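Catechol 1,2-dioxygenase (Acinetobacter sp., PDB 1DMH) catalyses the ring opening of catechol by O2 to cis,cis-muconate, using one ferric ion per subunit, in the beta-ketoadipate pathway. Local coordinates at residues A[102-107]-A[237-242]; A[154-159]-A[224-229]; A[220-225]-A[250-255]. All blocks are in the same frame, centred on the assembly; numbering follows the deposited sequence.

Contact 1: residues A[102-107]-A[237-242]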
# COMPACT_ATOMS: atom_id res chain seq x y z
N PRO A 102 30.07 9.25 -6.35
CA PRO A 102 28.73 8.90 -6.83
C PRO A 102 27.72 8.77 -5.71
O PRO A 102 28.04 8.21 -4.67
CB PRO A 102 28.94 7.53 -7.49
CG PRO A 102 30.40 7.54 -7.87
CD PRO A 102 30.99 8.13 -6.63
N ARG A 103 26.51 9.28 -5.92
CA ARG A 103 25.46 9.14 -4.92
C ARG A 103 24.85 7.75 -5.10
O ARG A 103 25.01 7.13 -6.15
CB ARG A 103 24.33 10.15 -5.16
CG ARG A 103 23.68 10.04 -6.54
CD ARG A 103 22.33 10.72 -6.60
NE ARG A 103 22.36 12.12 -6.17
CZ ARG A 103 22.82 13.13 -6.91
NH1 ARG A 103 23.27 12.91 -8.14
NH2 ARG A 103 22.81 14.37 -6.42
N THR A 104 24.20 7.24 -4.07
CA THR A 104 23.44 6.01 -4.25
C THR A 104 22.35 6.02 -3.19
O THR A 104 22.27 6.97 -2.41
CB THR A 104 24.28 4.68 -4.32
OG1 THR A 104 23.43 3.67 -4.88
CG2 THR A 104 24.76 4.20 -2.96
N ILE A 105 21.51 4.99 -3.14
CA ILE A 105 20.37 5.07 -2.23
C ILE A 105 20.63 5.08 -0.73
O ILE A 105 21.60 4.51 -0.22
CB ILE A 105 19.27 3.98 -2.57
CG1 ILE A 105 19.65 2.59 -2.02
CG2 ILE A 105 19.05 3.94 -4.09
CD1 ILE A 105 18.53 1.56 -2.16
N GLU A 106 19.76 5.79 -0.04
CA GLU A 106 19.84 5.92 1.40
C GLU A 106 19.38 4.63 2.04
O GLU A 106 19.98 4.17 3.01
CB GLU A 106 18.96 7.09 1.87
CG GLU A 106 18.88 7.27 3.37
CD GLU A 106 17.98 8.43 3.76
OE1 GLU A 106 17.83 9.39 2.96
OE2 GLU A 106 17.42 8.40 4.87
N GLY A 107 18.33 4.02 1.51
CA GLY A 107 17.82 2.81 2.16
C GLY A 107 16.88 3.29 3.25
O GLY A 107 16.90 4.47 3.62
N LEU A 237 25.82 14.69 0.86
CA LEU A 237 26.12 13.50 0.05
C LEU A 237 25.50 12.27 0.70
O LEU A 237 25.65 12.06 1.89
CB LEU A 237 27.64 13.26 -0.04
CG LEU A 237 28.36 12.51 -1.17
CD1 LEU A 237 29.57 11.86 -0.58
CD2 LEU A 237 27.47 11.54 -1.89
N THR A 238 24.80 11.46 -0.09
CA THR A 238 24.25 10.21 0.40
C THR A 238 24.90 9.14 -0.47
O THR A 238 24.82 9.21 -1.69
CB THR A 238 22.71 10.12 0.21
OG1 THR A 238 22.08 11.11 1.02
CG2 THR A 238 22.18 8.71 0.60
N THR A 239 25.56 8.16 0.14
CA THR A 239 26.19 7.14 -0.67
C THR A 239 26.46 5.91 0.20
O THR A 239 26.01 5.83 1.34
CB THR A 239 27.52 7.69 -1.33
OG1 THR A 239 27.97 6.76 -2.32
CG2 THR A 239 28.63 7.86 -0.30
N GLN A 240 27.17 4.93 -0.35
CA GLN A 240 27.49 3.76 0.46
C GLN A 240 28.67 3.08 -0.20
O GLN A 240 29.01 3.41 -1.35
CB GLN A 240 26.33 2.79 0.51
CG GLN A 240 26.33 1.87 -0.68
CD GLN A 240 25.22 0.84 -0.70
OE1 GLN A 240 25.30 -0.15 -1.47
NE2 GLN A 240 24.17 1.04 0.10
N ILE A 241 29.33 2.19 0.52
CA ILE A 241 30.42 1.43 -0.09
C ILE A 241 30.08 -0.04 0.04
O ILE A 241 29.43 -0.46 0.99
CB ILE A 241 31.82 1.73 0.50
CG1 ILE A 241 31.82 1.57 2.02
CG2 ILE A 241 32.25 3.11 0.05
CD1 ILE A 241 33.18 1.86 2.68
N ASN A 242 30.51 -0.80 -0.97
CA ASN A 242 30.29 -2.23 -1.06
C ASN A 242 31.58 -2.94 -0.75
O ASN A 242 32.65 -2.55 -1.23
CB ASN A 242 29.90 -2.60 -2.49
CG ASN A 242 28.51 -2.25 -2.80
OD1 ASN A 242 27.60 -2.93 -2.36
ND2 ASN A 242 28.31 -1.14 -3.52
O HOH W 1 23.21 5.23 2.00
O HOH W 2 19.39 10.93 1.36

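Contact 2: residues A[154-159]-A[224-229]. With FE (Fe (III) ion), chain C; MCT (4-methylcatechol), chain D.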
# COMPACT_ATOMS: atom_id res chain seq x y z
N GLU A 154 28.34 10.67 8.66
CA GLU A 154 27.45 9.76 9.37
C GLU A 154 27.53 8.37 8.74
O GLU A 154 27.32 8.22 7.54
CB GLU A 154 26.02 10.27 9.32
CG GLU A 154 25.90 11.64 9.92
CD GLU A 154 24.46 12.12 9.95
OE1 GLU A 154 23.63 11.49 10.63
OE2 GLU A 154 24.18 13.12 9.27
N ILE A 155 27.81 7.37 9.57
CA ILE A 155 27.96 6.00 9.13
C ILE A 155 27.04 5.05 9.87
O ILE A 155 26.87 5.17 11.09
CB ILE A 155 29.41 5.54 9.35
CG1 ILE A 155 30.37 6.57 8.73
CG2 ILE A 155 29.63 4.15 8.74
CD1 ILE A 155 31.80 6.16 8.78
N TRP A 156 26.43 4.12 9.16
CA TRP A 156 25.59 3.13 9.83
C TRP A 156 25.68 1.88 9.00
O TRP A 156 25.84 1.95 7.79
CB TRP A 156 24.14 3.65 10.02
CG TRP A 156 23.22 3.85 8.81
CD1 TRP A 156 22.21 3.03 8.39
CD2 TRP A 156 23.22 4.98 7.91
NE1 TRP A 156 21.58 3.57 7.29
CE2 TRP A 156 22.17 4.76 6.98
CE3 TRP A 156 23.99 6.14 7.81
CZ2 TRP A 156 21.88 5.67 5.95
CZ3 TRP A 156 23.71 7.05 6.79
CH2 TRP A 156 22.66 6.80 5.87
N HIS A 157 25.64 0.72 9.66
CA HIS A 157 25.74 -0.55 8.94
C HIS A 157 25.22 -1.71 9.78
O HIS A 157 24.90 -1.54 10.96
CB HIS A 157 27.19 -0.80 8.52
CG HIS A 157 28.14 -1.04 9.66
ND1 HIS A 157 28.30 -2.27 10.26
CD2 HIS A 157 28.99 -0.20 10.30
CE1 HIS A 157 29.21 -2.18 11.22
NE2 HIS A 157 29.64 -0.93 11.26
N ALA A 158 25.13 -2.89 9.17
CA ALA A 158 24.61 -4.08 9.83
C ALA A 158 25.69 -4.91 10.54
O ALA A 158 26.89 -4.67 10.35
CB ALA A 158 23.87 -4.96 8.80
N ASN A 159 25.27 -5.88 11.35
CA ASN A 159 26.22 -6.74 12.03
C ASN A 159 26.43 -7.96 11.15
O ASN A 159 26.00 -7.95 9.99
CB ASN A 159 25.74 -7.16 13.44
CG ASN A 159 24.41 -7.90 13.44
OD1 ASN A 159 23.98 -8.46 12.42
ND2 ASN A 159 23.78 -7.95 14.61
N HIS A 224 27.52 -3.90 2.89
CA HIS A 224 27.75 -2.49 2.57
C HIS A 224 27.69 -1.60 3.83
O HIS A 224 27.18 -2.01 4.88
CB HIS A 224 26.68 -1.99 1.60
CG HIS A 224 25.30 -2.11 2.16
ND1 HIS A 224 24.63 -3.32 2.22
CD2 HIS A 224 24.51 -1.21 2.79
CE1 HIS A 224 23.49 -3.15 2.87
NE2 HIS A 224 23.40 -1.88 3.22
N ILE A 225 28.23 -0.40 3.68
CA ILE A 225 28.28 0.59 4.77
C ILE A 225 27.70 1.90 4.23
O ILE A 225 28.10 2.37 3.17
CB ILE A 225 29.74 0.80 5.22
CG1 ILE A 225 30.29 -0.52 5.76
CG2 ILE A 225 29.80 1.92 6.28
CD1 ILE A 225 31.80 -0.51 6.01
N HIS A 226 26.74 2.47 4.95
CA HIS A 226 26.08 3.72 4.55
C HIS A 226 26.83 4.97 5.02
O HIS A 226 27.44 4.96 6.08
CB HIS A 226 24.68 3.79 5.16
CG HIS A 226 23.74 2.76 4.64
ND1 HIS A 226 22.96 2.96 3.51
CD2 HIS A 226 23.44 1.51 5.08
CE1 HIS A 226 22.23 1.88 3.29
NE2 HIS A 226 22.51 0.99 4.22
N TYR A 227 26.74 6.03 4.23
CA TYR A 227 27.34 7.32 4.56
C TYR A 227 26.39 8.49 4.26
O TYR A 227 25.67 8.49 3.26
CB TYR A 227 28.57 7.62 3.70
CG TYR A 227 29.85 6.90 4.01
CD1 TYR A 227 30.06 5.59 3.56
CD2 TYR A 227 30.87 7.54 4.71
CE1 TYR A 227 31.28 4.94 3.80
CE2 TYR A 227 32.09 6.92 4.96
CZ TYR A 227 32.29 5.62 4.50
OH TYR A 227 33.50 5.02 4.72
N PHE A 228 26.45 9.49 5.14
CA PHE A 228 25.81 10.80 4.96
C PHE A 228 27.06 11.66 5.23
O PHE A 228 27.79 11.42 6.19
CB PHE A 228 24.80 11.16 6.04
CG PHE A 228 23.38 10.86 5.69
CD1 PHE A 228 22.95 10.79 4.37
CD2 PHE A 228 22.46 10.68 6.69
CE1 PHE A 228 21.60 10.53 4.06
CE2 PHE A 228 21.11 10.42 6.41
CZ PHE A 228 20.68 10.35 5.09
N VAL A 229 27.34 12.62 4.36
CA VAL A 229 28.44 13.53 4.62
C VAL A 229 27.87 14.92 4.34
O VAL A 229 27.31 15.18 3.27
CB VAL A 229 29.67 13.29 3.71
CG1 VAL A 229 30.83 14.25 4.12
CG2 VAL A 229 30.14 11.84 3.81
FE FE C . 21.91 -1.02 4.32
C1 MCT D . 17.59 -1.79 1.79
C2 MCT D . 18.62 -0.84 1.89
C3 MCT D . 19.63 -1.05 2.86
O3 MCT D . 20.64 -0.13 2.97
C4 MCT D . 19.62 -2.15 3.69
O4 MCT D . 20.63 -2.30 4.61
C5 MCT D . 18.62 -3.09 3.61
C6 MCT D . 17.55 -2.89 2.61
C MCT D . 16.47 -1.58 0.75
O HOH W 3 24.97 -2.83 6.31
O HOH W 4 19.40 -0.44 4.22

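Contact 3: residues A[220-225]-A[250-255]. With FE (Fe (III) ion), chain C; MCT (4-methylcatechol), chain D.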
# COMPACT_ATOMS: atom_id res chain seq x y z
N ASN A 220 18.33 -10.18 -1.75
CA ASN A 220 19.61 -9.95 -1.08
C ASN A 220 20.40 -8.71 -1.46
O ASN A 220 20.37 -8.26 -2.61
CB ASN A 220 20.52 -11.14 -1.30
CG ASN A 220 19.90 -12.42 -0.84
OD1 ASN A 220 19.55 -12.58 0.33
ND2 ASN A 220 19.72 -13.36 -1.77
N ARG A 221 21.13 -8.18 -0.48
CA ARG A 221 22.00 -7.03 -0.69
C ARG A 221 23.40 -7.45 -0.27
O ARG A 221 23.57 -8.22 0.68
CB ARG A 221 21.61 -5.83 0.20
CG ARG A 221 20.19 -5.27 0.01
CD ARG A 221 20.19 -3.78 0.26
NE ARG A 221 21.08 -3.17 -0.74
CZ ARG A 221 21.59 -1.95 -0.68
NH1 ARG A 221 21.31 -1.15 0.34
NH2 ARG A 221 22.43 -1.56 -1.64
N PRO A 222 24.43 -7.01 -1.02
CA PRO A 222 25.81 -7.34 -0.66
C PRO A 222 26.17 -6.60 0.65
O PRO A 222 25.45 -5.67 1.05
CB PRO A 222 26.59 -6.80 -1.86
CG PRO A 222 25.72 -5.60 -2.31
CD PRO A 222 24.38 -6.26 -2.29
N ALA A 223 27.24 -7.00 1.33
CA ALA A 223 27.66 -6.32 2.56
C ALA A 223 28.03 -4.88 2.16
O ALA A 223 28.78 -4.69 1.20
CB ALA A 223 28.86 -7.02 3.17
N HIS A 224 27.52 -3.90 2.89
CA HIS A 224 27.75 -2.49 2.57
C HIS A 224 27.69 -1.60 3.83
O HIS A 224 27.18 -2.01 4.88
CB HIS A 224 26.68 -1.99 1.60
CG HIS A 224 25.30 -2.11 2.16
ND1 HIS A 224 24.63 -3.32 2.22
CD2 HIS A 224 24.51 -1.21 2.79
CE1 HIS A 224 23.49 -3.15 2.87
NE2 HIS A 224 23.40 -1.88 3.22
N ILE A 225 28.23 -0.40 3.68
CA ILE A 225 28.28 0.59 4.77
C ILE A 225 27.70 1.90 4.23
O ILE A 225 28.10 2.37 3.17
CB ILE A 225 29.74 0.80 5.22
CG1 ILE A 225 30.29 -0.52 5.76
CG2 ILE A 225 29.80 1.92 6.28
CD1 ILE A 225 31.80 -0.51 6.01
N TYR A 250 27.35 -7.24 -7.66
CA TYR A 250 26.74 -6.74 -8.87
C TYR A 250 25.37 -7.35 -9.11
O TYR A 250 24.92 -7.47 -10.26
CB TYR A 250 27.66 -6.99 -10.07
CG TYR A 250 29.04 -6.41 -9.88
CD1 TYR A 250 29.29 -5.05 -10.15
CD2 TYR A 250 30.08 -7.18 -9.34
CE1 TYR A 250 30.55 -4.48 -9.88
CE2 TYR A 250 31.34 -6.62 -9.07
CZ TYR A 250 31.57 -5.27 -9.34
OH TYR A 250 32.81 -4.73 -9.05
N ASP A 251 24.69 -7.71 -8.03
CA ASP A 251 23.39 -8.32 -8.17
C ASP A 251 22.60 -8.01 -6.91
O ASP A 251 22.01 -8.88 -6.28
CB ASP A 251 23.58 -9.83 -8.39
CG ASP A 251 22.28 -10.55 -8.64
OD1 ASP A 251 21.30 -9.92 -9.13
OD2 ASP A 251 22.24 -11.78 -8.38
N ASP A 252 22.62 -6.74 -6.58
CA ASP A 252 21.93 -6.18 -5.41
C ASP A 252 20.43 -6.10 -5.74
O ASP A 252 20.08 -5.60 -6.81
CB ASP A 252 22.56 -4.81 -5.18
CG ASP A 252 21.95 -4.04 -4.06
OD1 ASP A 252 21.19 -4.60 -3.24
OD2 ASP A 252 22.26 -2.84 -3.99
N PHE A 253 19.55 -6.57 -4.86
CA PHE A 253 18.13 -6.50 -5.17
C PHE A 253 17.62 -5.04 -5.16
O PHE A 253 16.57 -4.74 -5.72
CB PHE A 253 17.29 -7.35 -4.18
CG PHE A 253 16.72 -6.58 -3.00
CD1 PHE A 253 17.48 -6.34 -1.85
CD2 PHE A 253 15.41 -6.10 -3.04
CE1 PHE A 253 16.91 -5.62 -0.75
CE2 PHE A 253 14.85 -5.38 -1.96
CZ PHE A 253 15.61 -5.15 -0.82
N ALA A 254 18.40 -4.15 -4.53
CA ALA A 254 18.03 -2.73 -4.47
C ALA A 254 18.78 -1.90 -5.51
O ALA A 254 18.67 -0.67 -5.51
CB ALA A 254 18.31 -2.18 -3.07
N TYR A 255 19.54 -2.56 -6.38
CA TYR A 255 20.27 -1.89 -7.47
C TYR A 255 21.06 -0.63 -7.06
O TYR A 255 21.11 0.36 -7.78
CB TYR A 255 19.26 -1.49 -8.55
CG TYR A 255 18.37 -2.61 -8.97
CD1 TYR A 255 18.84 -3.62 -9.80
CD2 TYR A 255 17.03 -2.69 -8.53
CE1 TYR A 255 18.02 -4.68 -10.20
CE2 TYR A 255 16.20 -3.75 -8.92
CZ TYR A 255 16.71 -4.73 -9.76
OH TYR A 255 15.95 -5.78 -10.19
FE FE C . 21.91 -1.02 4.32
C1 MCT D . 17.59 -1.79 1.79
C2 MCT D . 18.62 -0.84 1.89
C3 MCT D . 19.63 -1.05 2.86
O3 MCT D . 20.64 -0.13 2.97
C4 MCT D . 19.62 -2.15 3.69
O4 MCT D . 20.63 -2.30 4.61
C5 MCT D . 18.62 -3.09 3.61
C6 MCT D . 17.55 -2.89 2.61
C MCT D . 16.47 -1.58 0.75
O HOH W 4 19.40 -0.44 4.22

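Contact 1: residues A[102-107]-A[237-242]
The flat carboxamide of Gln240 carries the methyl group of Thr104 over one face, displaced toward Gln240 CG: Thr104 CG2 stands 4.1 Å from Gln240 CD. At the edge, Gln240 OE1 receives a weak hydrogen bond from Arg221 NH2. The methyl also rests on the aliphatic part of the same chain, with Thr104 CG2 3.6 Å from Gln240 CG. With OG1 anti to the backbone N (chi1 -163°) and bonded to Ala256 O, CG2 is left between the backbone N and the carbonyl carbon, turned to Gln240.

Two direct bonds fix the loop. Thr104 N donates to Thr238 O at 3.2 Å. Thr239 OG1 gives its proton to Pro102 O at 2.8 Å, nearly in line with that C=O. The two segments run 81° apart, so this is a loop laid across a strand and not another strand joining the sheet.

Water fills the polar links farther along. One molecule donates to both Ile105 O and Thr239 O; a second joins Thr238 OG1 to Glu106 OE1, its distance to each being 2.7 Å. Between these bridges the methyl Thr238 CG2 packs 3.8 Å from Glu106 CB. Arg103 turns to Asp89 and Asp92, while Glu106 OE1 accepts from both the bridging water and Arg308.

The waters thus satisfy Ile105 O, Thr239 O and Thr238 OG1. Because Gln240 stands near the iron-binding His224 and His226, the loop leading to Gly107 of the 4-methylcatechol pocket is joined to the strand beside the metal site.

Contact 2: residues A[154-159]-A[224-229]
His226 and Trp156 face each other as a hydrogen-bonded pair of two antiparallel strands (161° between their directions) in the mixed beta-sheet of the intradiol dioxygenase core. In the first shell, His226 NE2 binds the ferric ion at 2.1 Å and His224 NE2 binds it at 2.0 Å, while O3 and O4 of 4-methylcatechol chelate the same metal and Tyr164 adds a further ligand.

The second shell packs against the imidazole of His226. One face is covered by the five-membered ring of Trp156 in an offset stack, centroids 4.3 Å apart and planes at 8°, with Trp156 NE1 near the rim. The indole can lie across its neighbour because CG is held between the backbone N and the carbonyl carbon (chi1 68°). Its six-membered ring then meets the face of Phe228 in an inclined edge-to-face contact, and Tyr110 meets both Trp156 and Phe228 edge-to-face, enlarging the aromatic cluster.

Behind these rings stands the backbone: His226 N donates to Trp156 O at 3.0 Å, the return bond is weak, and Glu154 and Phe228 exchange a further pair. On the other side of the sheet, Ile155 lies alongside Tyr227, with Ile155 CD1 3.9 Å from Tyr227 CE2.

Contact 3: residues A[220-225]-A[250-255]
Asp252 OD1 is gripped by two donors from opposite faces of its carboxylate plane. Arg221 NE reaches it at 2.9 Å on the syn side, and Ala254 N, at 3.1 Å, comes from far above the plane, closing an Asx turn within the type I turn from Asp252 to Tyr255. Arg221 NH2 and Asp252 OD2, 2.7 Å apart, complete a side-on, two-nitrogen salt bridge, the guanidinium and carboxylate planes lying within 8° of each other. Ala256 N gives OD2 another partner.

Arg221 is bent at chi2 and chi3 (62° at the latter), which carries it past Phe253 to the face of the substrate ring. Arg221 CG sits at the edge of the phenyl ring, 3.4 Å from Phe253 CE1, and Arg221 CD lies almost above the centre of the 4-methylcatechol ring, 3.6 Å from its C1. Ala254 CB covers one face of the guanidinium. Phe253 N donates to Asn220 O at 2.9 Å, tying the turn to the weakly bonded beginning of strand 220-230.

Pro222 O fixes the rotation of His224, accepting from His224 ND1 at 2.8 Å in an almost straight bond (175°).

The guanidinium presents NH1 to O3 of the catechol through a weak, bent bond; O3 is already bound to the ferric ion, and the nearby positive charge would probably add to the metal's stabilisation of an ionised oxygen.

Along the chain the segments come in the order 102-107, 154-159, 220-229, 237-242 and 250-255, so contact 2 is nested inside the loop closed by contact 1, while contacts 1 and 3 interlock. Strand 220-230 unites them: it takes part in contacts 2 and 3, which share His224 and Ile225, and it pairs with strand 237-243 of contact 1, for example through Ile241 N and Ile225 O at 2.9 Å. The centres of contacts 1 and 2 are about 9 Å apart, those of 1 and 3 about 12 Å, and those of 2 and 3 about 14 Å. One mixed sheet thus brings metal ligands and two substrate-pocket loops together.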